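Local coordinates for hypothetical protein AQ_328 (Aquifex aeolicus, PDB 1R4V) that is of unknown function but adopts an ancestral, mainly helical histone fold and may take part in protein heterodimerization, at residues E108-E111 with Y112-F115; E47-E50 with L51-S55; K88-E91 with E92-N96. One frame throughout, in Å; residues are numbered along the deposited sequence.

In the fold
The three contacts illustrate how one local unit, a turn of helix with its own side chains folded along it, changes with its place in a histone-type fold. Contacts 1 and 2 are partly buried and touch each other: Leu53 of helix 46-62 packs against Leu109, Tyr112 and Ile113 of helix 106-113, so the two share mostly apolar chemistry, with one polar pair, Tyr112 with Glu50. Contact 1 differs in lying at the end of its helix, where water takes over; contact 2 lies within a continuous one. Contact 3, on helix 88-98, is a surface contact across the centre of the chain, about 21 Å between centres from either other, richer in charged groups. Helix 131-149 packs against all three.

Contact 1: E108-E111 with Y112-F115; sequences ELLE and YIAF
Tyr112 and Ile113 are joined to the turn before them chiefly through the backbone: Tyr112 N donates to Glu108 O at 3.0 Å, and Ile113 N to Leu109 O at 3.0 Å. The next bond is of another kind. Ala114 N reaches Glu111 O, only three residues back, at 3.3 Å, and stands above the carbonyl plane instead of on a lone pair. This tightening marks the C-terminal end of helix 106-113, a helix of the histone-like fold, where Ala114 leaves helical geometry with a positive phi of 52°. Leu110 O is then met by a water at 2.6 Å that also accepts from Phe115 N at 2.8 Å, bridging the helix end where a Schellman motif would have a direct bond. Among side-chain contacts, Ile113 carries CG1 between its backbone N and carbonyl carbon (chi1 61°), which lays that branch 3.3 Å from Leu110 O and brings CD1 into apolar contact with Leu110 CD2 at 4.3 Å. Tyr112 instead holds its CB beside the oxygens of Glu108 and Leu109 and sends its ring away, edge-to-face with Phe29. On the buried side, Leu109 and Ile113 both rest on Met135 of helix 131-149.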
loop_
_atom_site.group_PDB
_atom_site.type_symbol
_atom_site.label_atom_id
_atom_site.label_comp_id
_atom_site.label_asym_id
_atom_site.label_seq_id
_atom_site.Cartn_x
_atom_site.Cartn_y
_atom_site.Cartn_z
ATOM N N GLU A 108 -9.260 -2.022 -7.421
ATOM C CA GLU A 108 -9.847 -3.271 -6.988
ATOM C C GLU A 108 -9.149 -3.742 -5.716
ATOM O O GLU A 108 -9.789 -4.298 -4.823
ATOM C CB GLU A 108 -9.754 -4.342 -8.088
ATOM C CG GLU A 108 -10.350 -3.929 -9.430
ATOM C CD GLU A 108 -9.364 -3.293 -10.417
ATOM O OE1 GLU A 108 -8.676 -2.292 -10.077
ATOM O OE2 GLU A 108 -9.287 -3.794 -11.568
ATOM N N LEU A 109 -7.843 -3.528 -5.620
ATOM C CA LEU A 109 -7.096 -4.025 -4.473
ATOM C C LEU A 109 -7.481 -3.241 -3.211
ATOM O O LEU A 109 -7.528 -3.779 -2.097
ATOM C CB LEU A 109 -5.600 -3.930 -4.750
ATOM C CG LEU A 109 -5.080 -4.824 -5.883
ATOM C CD1 LEU A 109 -3.653 -4.385 -6.173
ATOM C CD2 LEU A 109 -5.204 -6.284 -5.503
ATOM N N LEU A 110 -7.782 -1.963 -3.392
ATOM C CA LEU A 110 -8.227 -1.110 -2.289
ATOM C C LEU A 110 -9.513 -1.677 -1.681
ATOM O O LEU A 110 -9.625 -1.813 -0.468
ATOM C CB LEU A 110 -8.468 0.319 -2.776
ATOM C CG LEU A 110 -8.102 1.482 -1.848
ATOM C CD1 LEU A 110 -9.015 2.624 -2.180
ATOM C CD2 LEU A 110 -8.090 1.179 -0.336
ATOM N N GLU A 111 -10.483 -2.016 -2.520
ATOM C CA GLU A 111 -11.728 -2.619 -2.042
ATOM C C GLU A 111 -11.481 -3.975 -1.399
ATOM O O GLU A 111 -12.067 -4.310 -0.376
ATOM C CB GLU A 111 -12.775 -2.756 -3.148
ATOM C CG GLU A 111 -14.185 -2.822 -2.581
ATOM C CD GLU A 111 -15.280 -2.766 -3.641
ATOM O OE1 GLU A 111 -16.390 -2.241 -3.337
ATOM O OE2 GLU A 111 -15.036 -3.246 -4.780
ATOM N N TYR A 112 -10.601 -4.757 -2.007
ATOM C CA TYR A 112 -10.236 -6.052 -1.467
ATOM C C TYR A 112 -9.676 -5.998 -0.052
ATOM O O TYR A 112 -10.077 -6.805 0.777
ATOM C CB TYR A 112 -9.212 -6.719 -2.366
ATOM C CG TYR A 112 -8.866 -8.096 -1.873
ATOM C CD1 TYR A 112 -9.699 -9.152 -2.183
ATOM C CD2 TYR A 112 -7.729 -8.334 -1.094
ATOM C CE1 TYR A 112 -9.421 -10.417 -1.762
ATOM C CE2 TYR A 112 -7.425 -9.626 -0.660
ATOM C CZ TYR A 112 -8.290 -10.654 -1.009
ATOM O OH TYR A 112 -8.116 -11.965 -0.645
ATOM N N ILE A 113 -8.763 -5.073 0.251
ATOM C CA ILE A 113 -8.194 -5.055 1.601
ATOM C C ILE A 113 -9.162 -4.608 2.696
ATOM O O ILE A 113 -8.903 -4.856 3.879
ATOM C CB ILE A 113 -6.864 -4.288 1.672
ATOM C CG1 ILE A 113 -7.015 -2.817 1.276
ATOM C CG2 ILE A 113 -5.831 -5.032 0.825
ATOM C CD1 ILE A 113 -5.898 -1.901 1.741
ATOM N N ALA A 114 -10.276 -3.978 2.321
ATOM C CA ALA A 114 -11.324 -3.574 3.252
ATOM C C ALA A 114 -10.695 -2.774 4.402
ATOM O O ALA A 114 -10.819 -3.125 5.578
ATOM C CB ALA A 114 -12.090 -4.776 3.768
ATOM N N PHE A 115 -10.019 -1.695 4.023
ATOM C CA PHE A 115 -9.235 -0.902 4.957
ATOM C C PHE A 115 -10.122 -0.105 5.914
ATOM O O PHE A 115 -11.080 0.525 5.490
ATOM C CB PHE A 115 -8.317 0.045 4.176
ATOM C CG PHE A 115 -7.518 0.958 5.047
ATOM C CD1 PHE A 115 -7.703 2.330 5.003
ATOM C CD2 PHE A 115 -6.587 0.441 5.930
ATOM C CE1 PHE A 115 -6.961 3.168 5.820
ATOM C CE2 PHE A 115 -5.835 1.275 6.747
ATOM C CZ PHE A 115 -6.037 2.646 6.697
HETATM O O HOH W 1 -10.659 -0.557 1.554
#

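Contact 2: E47-E50 with L51-S55; sequences ETIE and LLLNS
Ile49 and Leu53 run alongside each other in the same direction from consecutive turns of helix 46-62, with Ile49 CG2 3.8 Å from Leu53 CD1. The methyl of Ile49 that does the touching stands anti to the backbone N, while the CG of Leu53 lies beside its own N (chi1 -62°), close under the turn at 3.2 Å from Ile49 O. That same oxygen accepts from Leu53 N at 2.9 Å in a nearly straight bond of 169°, so backbone and side chain of Leu53 meet one carbonyl. A similar pairing recurs one residue on: Glu50 O receives Asn54 N at 2.9 Å and also has the amide carbon CG of Asn54 at 3.3 Å, although ND2 makes too poor an angle to bond there. On another flank, Leu51 CG packs 3.5 Å from Glu47 O. Further out, Glu50 OE2 probably hydrogen-bonds the hydroxyl of Tyr112. Near the helix start, Thr48 OG1 turns back to Thr45 N, close to Asp46, which with Glu21 belongs to a zinc site. Within the histone fold this helix is enclosed on several sides: helix 29-40 puts Phe29 on Ile49 and Leu53, helix 157-168 meets Thr48 through Met160, helix 131-149 packs Leu139 on Leu52, and helix 106-113 lies against Leu53.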
loop_
_atom_site.group_PDB
_atom_site.type_symbol
_atom_site.label_atom_id
_atom_site.label_comp_id
_atom_site.label_asym_id
_atom_site.label_seq_id
_atom_site.Cartn_x
_atom_site.Cartn_y
_atom_site.Cartn_z
ATOM N N GLU A 47 -0.624 -16.631 -2.813
ATOM C CA GLU A 47 -0.106 -16.649 -1.446
ATOM C C GLU A 47 0.735 -15.417 -1.108
ATOM O O GLU A 47 0.546 -14.818 -0.029
ATOM C CB GLU A 47 0.757 -17.885 -1.193
ATOM C CG GLU A 47 1.247 -17.936 0.254
ATOM C CD GLU A 47 2.034 -19.180 0.613
ATOM O OE1 GLU A 47 2.787 -19.731 -0.233
ATOM O OE2 GLU A 47 1.879 -19.592 1.780
ATOM N N THR A 48 1.668 -15.048 -1.993
ATOM C CA THR A 48 2.520 -13.896 -1.711
ATOM C C THR A 48 1.826 -12.555 -1.971
ATOM O O THR A 48 2.201 -11.556 -1.352
ATOM C CB THR A 48 3.899 -13.956 -2.416
ATOM O OG1 THR A 48 3.780 -14.169 -3.837
ATOM C CG2 THR A 48 4.726 -15.118 -1.838
ATOM N N ILE A 49 0.851 -12.510 -2.880
ATOM C CA ILE A 49 0.008 -11.322 -3.033
ATOM C C ILE A 49 -0.767 -11.058 -1.752
ATOM O O ILE A 49 -0.851 -9.906 -1.329
ATOM C CB ILE A 49 -0.963 -11.421 -4.224
ATOM C CG1 ILE A 49 -0.202 -11.367 -5.539
ATOM C CG2 ILE A 49 -2.033 -10.299 -4.183
ATOM C CD1 ILE A 49 -0.990 -11.909 -6.743
ATOM N N GLU A 50 -1.330 -12.090 -1.129
ATOM C CA GLU A 50 -2.034 -11.907 0.134
ATOM C C GLU A 50 -1.124 -11.324 1.227
ATOM O O GLU A 50 -1.534 -10.429 1.983
ATOM C CB GLU A 50 -2.630 -13.229 0.627
ATOM C CG GLU A 50 -3.822 -13.688 -0.184
ATOM C CD GLU A 50 -5.074 -12.867 0.082
ATOM O OE1 GLU A 50 -5.247 -12.324 1.199
ATOM O OE2 GLU A 50 -5.908 -12.782 -0.841
ATOM N N LEU A 51 0.096 -11.850 1.317
ATOM C CA LEU A 51 1.059 -11.357 2.296
ATOM C C LEU A 51 1.429 -9.905 2.014
ATOM O O LEU A 51 1.497 -9.089 2.943
ATOM C CB LEU A 51 2.303 -12.265 2.329
ATOM C CG LEU A 51 2.060 -13.664 2.922
ATOM C CD1 LEU A 51 3.259 -14.568 2.670
ATOM C CD2 LEU A 51 1.814 -13.591 4.402
ATOM N N LEU A 52 1.645 -9.589 0.744
ATOM C CA LEU A 52 1.975 -8.242 0.292
ATOM C C LEU A 52 0.852 -7.272 0.669
ATOM O O LEU A 52 1.095 -6.218 1.262
ATOM C CB LEU A 52 2.209 -8.234 -1.214
ATOM C CG LEU A 52 2.300 -6.877 -1.928
ATOM C CD1 LEU A 52 3.492 -6.055 -1.377
ATOM C CD2 LEU A 52 2.437 -7.122 -3.393
ATOM N N LEU A 53 -0.378 -7.631 0.334
ATOM C CA LEU A 53 -1.538 -6.792 0.655
ATOM C C LEU A 53 -1.795 -6.633 2.150
ATOM O O LEU A 53 -2.237 -5.560 2.586
ATOM C CB LEU A 53 -2.791 -7.325 -0.044
ATOM C CG LEU A 53 -2.774 -7.349 -1.564
ATOM C CD1 LEU A 53 -4.113 -7.943 -2.055
ATOM C CD2 LEU A 53 -2.536 -5.984 -2.141
ATOM N N ASN A 54 -1.522 -7.667 2.952
ATOM C CA ASN A 54 -1.673 -7.532 4.393
ATOM C C ASN A 54 -0.639 -6.541 4.934
ATOM O O ASN A 54 -0.950 -5.782 5.837
ATOM C CB ASN A 54 -1.588 -8.855 5.131
ATOM C CG ASN A 54 -2.836 -9.709 4.953
ATOM O OD1 ASN A 54 -3.911 -9.215 4.607
ATOM N ND2 ASN A 54 -2.692 -11.008 5.214
ATOM N N SER A 55 0.562 -6.541 4.365
ATOM C CA SER A 55 1.618 -5.620 4.758
ATOM C C SER A 55 1.277 -4.186 4.323
ATOM O O SER A 55 1.494 -3.230 5.073
ATOM C CB SER A 55 2.965 -6.089 4.202
ATOM O OG SER A 55 3.980 -5.169 4.529
#

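Contact 3: K88-E91 with E92-N96; sequences KALE and EHIKN
Glu91 O is approached by both a backbone donor and a water: Lys95 N binds it at 2.9 Å with a nearly straight angle of 167°, while the water donates only weakly and has a similarly weak link to Lys95 NZ. The alkyl chain of Lys95 begins beside the same carbonyl, with CG 3.4 Å from Glu91 O, before a bend at chi4 turns the amine toward the water. Ala89 O is shared by Glu92 N and His93 N, both weak bonds, whereas Ile94 N meets Leu90 O firmly at 2.9 Å, almost in line with the carbonyl. These turns open helix 88-98 of the histone-like fold, and Thr87 OG1 just ahead of it accepts a weak bond from Leu90 N. Leu90 and Ile94 form an apolar pair that meets at a slant, Leu90 CG lying 3.9 Å from Ile94 CD1; helix 131-149 meets Leu90 with Leu138 and Ile94 with Asn133. His93 keeps its CG beside the backbone N (chi1 -75°), which puts the ring's edge near Leu90 CA, and it packs on Leu140 and Met141. On the solvent side, Lys88 NZ and Glu91 OE2 form a salt bridge at 3.2 Å, its hydrogen bond weak.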
loop_
_atom_site.group_PDB
_atom_site.type_symbol
_atom_site.label_atom_id
_atom_site.label_comp_id
_atom_site.label_asym_id
_atom_site.label_seq_id
_atom_site.Cartn_x
_atom_site.Cartn_y
_atom_site.Cartn_z
ATOM N N LYS A 88 8.822 11.773 3.471
ATOM C CA LYS A 88 9.364 12.143 2.171
ATOM C C LYS A 88 9.617 10.943 1.293
ATOM O O LYS A 88 9.362 11.004 0.096
ATOM C CB LYS A 88 10.651 12.967 2.305
ATOM C CG LYS A 88 10.403 14.443 2.582
ATOM C CD LYS A 88 10.085 15.216 1.287
ATOM C CE LYS A 88 9.136 16.386 1.552
ATOM N NZ LYS A 88 8.593 17.116 0.362
ATOM N N ALA A 89 10.117 9.854 1.864
ATOM C CA ALA A 89 10.385 8.650 1.099
ATOM C C ALA A 89 9.097 8.096 0.509
ATOM O O ALA A 89 9.064 7.775 -0.673
ATOM C CB ALA A 89 11.090 7.584 1.954
ATOM N N LEU A 90 8.047 7.970 1.310
ATOM C CA LEU A 90 6.764 7.511 0.767
ATOM C C LEU A 90 6.149 8.491 -0.230
ATOM O O LEU A 90 5.574 8.059 -1.230
ATOM C CB LEU A 90 5.759 7.202 1.881
ATOM C CG LEU A 90 4.395 6.653 1.428
ATOM C CD1 LEU A 90 4.505 5.449 0.494
ATOM C CD2 LEU A 90 3.558 6.277 2.637
ATOM N N GLU A 91 6.240 9.788 0.039
ATOM C CA GLU A 91 5.786 10.818 -0.901
ATOM C C GLU A 91 6.381 10.626 -2.293
ATOM O O GLU A 91 5.683 10.810 -3.283
ATOM C CB GLU A 91 6.125 12.232 -0.427
ATOM C CG GLU A 91 5.059 12.866 0.434
ATOM C CD GLU A 91 5.593 13.993 1.311
ATOM O OE1 GLU A 91 5.201 14.054 2.512
ATOM O OE2 GLU A 91 6.403 14.811 0.797
ATOM N N GLU A 92 7.654 10.259 -2.369
ATOM C CA GLU A 92 8.323 9.983 -3.633
ATOM C C GLU A 92 7.715 8.772 -4.350
ATOM O O GLU A 92 7.444 8.842 -5.550
ATOM C CB GLU A 92 9.830 9.805 -3.411
ATOM C CG GLU A 92 10.612 9.777 -4.712
ATOM C CD GLU A 92 12.120 9.598 -4.554
ATOM O OE1 GLU A 92 12.698 10.032 -3.518
ATOM O OE2 GLU A 92 12.733 9.020 -5.496
ATOM N N HIS A 93 7.488 7.677 -3.630
ATOM C CA HIS A 93 6.772 6.529 -4.174
ATOM C C HIS A 93 5.357 6.862 -4.647
ATOM O O HIS A 93 4.933 6.378 -5.693
ATOM C CB HIS A 93 6.759 5.387 -3.163
ATOM C CG HIS A 93 8.072 4.691 -3.068
ATOM N ND1 HIS A 93 8.826 4.667 -1.916
ATOM C CD2 HIS A 93 8.776 4.007 -3.997
ATOM C CE1 HIS A 93 9.937 3.993 -2.143
ATOM N NE2 HIS A 93 9.936 3.587 -3.399
ATOM N N ILE A 94 4.630 7.689 -3.900
ATOM C CA ILE A 94 3.291 8.101 -4.279
ATOM C C ILE A 94 3.343 8.902 -5.583
ATOM O O ILE A 94 2.556 8.661 -6.505
ATOM C CB ILE A 94 2.614 8.900 -3.141
ATOM C CG1 ILE A 94 2.352 7.993 -1.939
ATOM C CG2 ILE A 94 1.271 9.512 -3.576
ATOM C CD1 ILE A 94 1.848 8.723 -0.732
ATOM N N LYS A 95 4.263 9.855 -5.664
ATOM C CA LYS A 95 4.451 10.616 -6.900
ATOM C C LYS A 95 4.816 9.745 -8.098
ATOM O O LYS A 95 4.285 9.960 -9.196
ATOM C CB LYS A 95 5.514 11.691 -6.711
ATOM C CG LYS A 95 5.044 12.884 -5.910
ATOM C CD LYS A 95 6.186 13.904 -5.731
ATOM C CE LYS A 95 5.978 14.813 -4.504
ATOM N NZ LYS A 95 4.583 15.335 -4.415
ATOM N N ASN A 96 5.719 8.786 -7.903
ATOM C CA ASN A 96 6.092 7.853 -8.971
ATOM C C ASN A 96 4.894 7.022 -9.395
ATOM O O ASN A 96 4.734 6.757 -10.588
ATOM C CB ASN A 96 7.211 6.876 -8.598
ATOM C CG ASN A 96 8.553 7.540 -8.362
ATOM O OD1 ASN A 96 8.794 8.684 -8.754
ATOM N ND2 ASN A 96 9.441 6.809 -7.694
HETATM O O HOH W 2 3.047 12.796 -2.629
#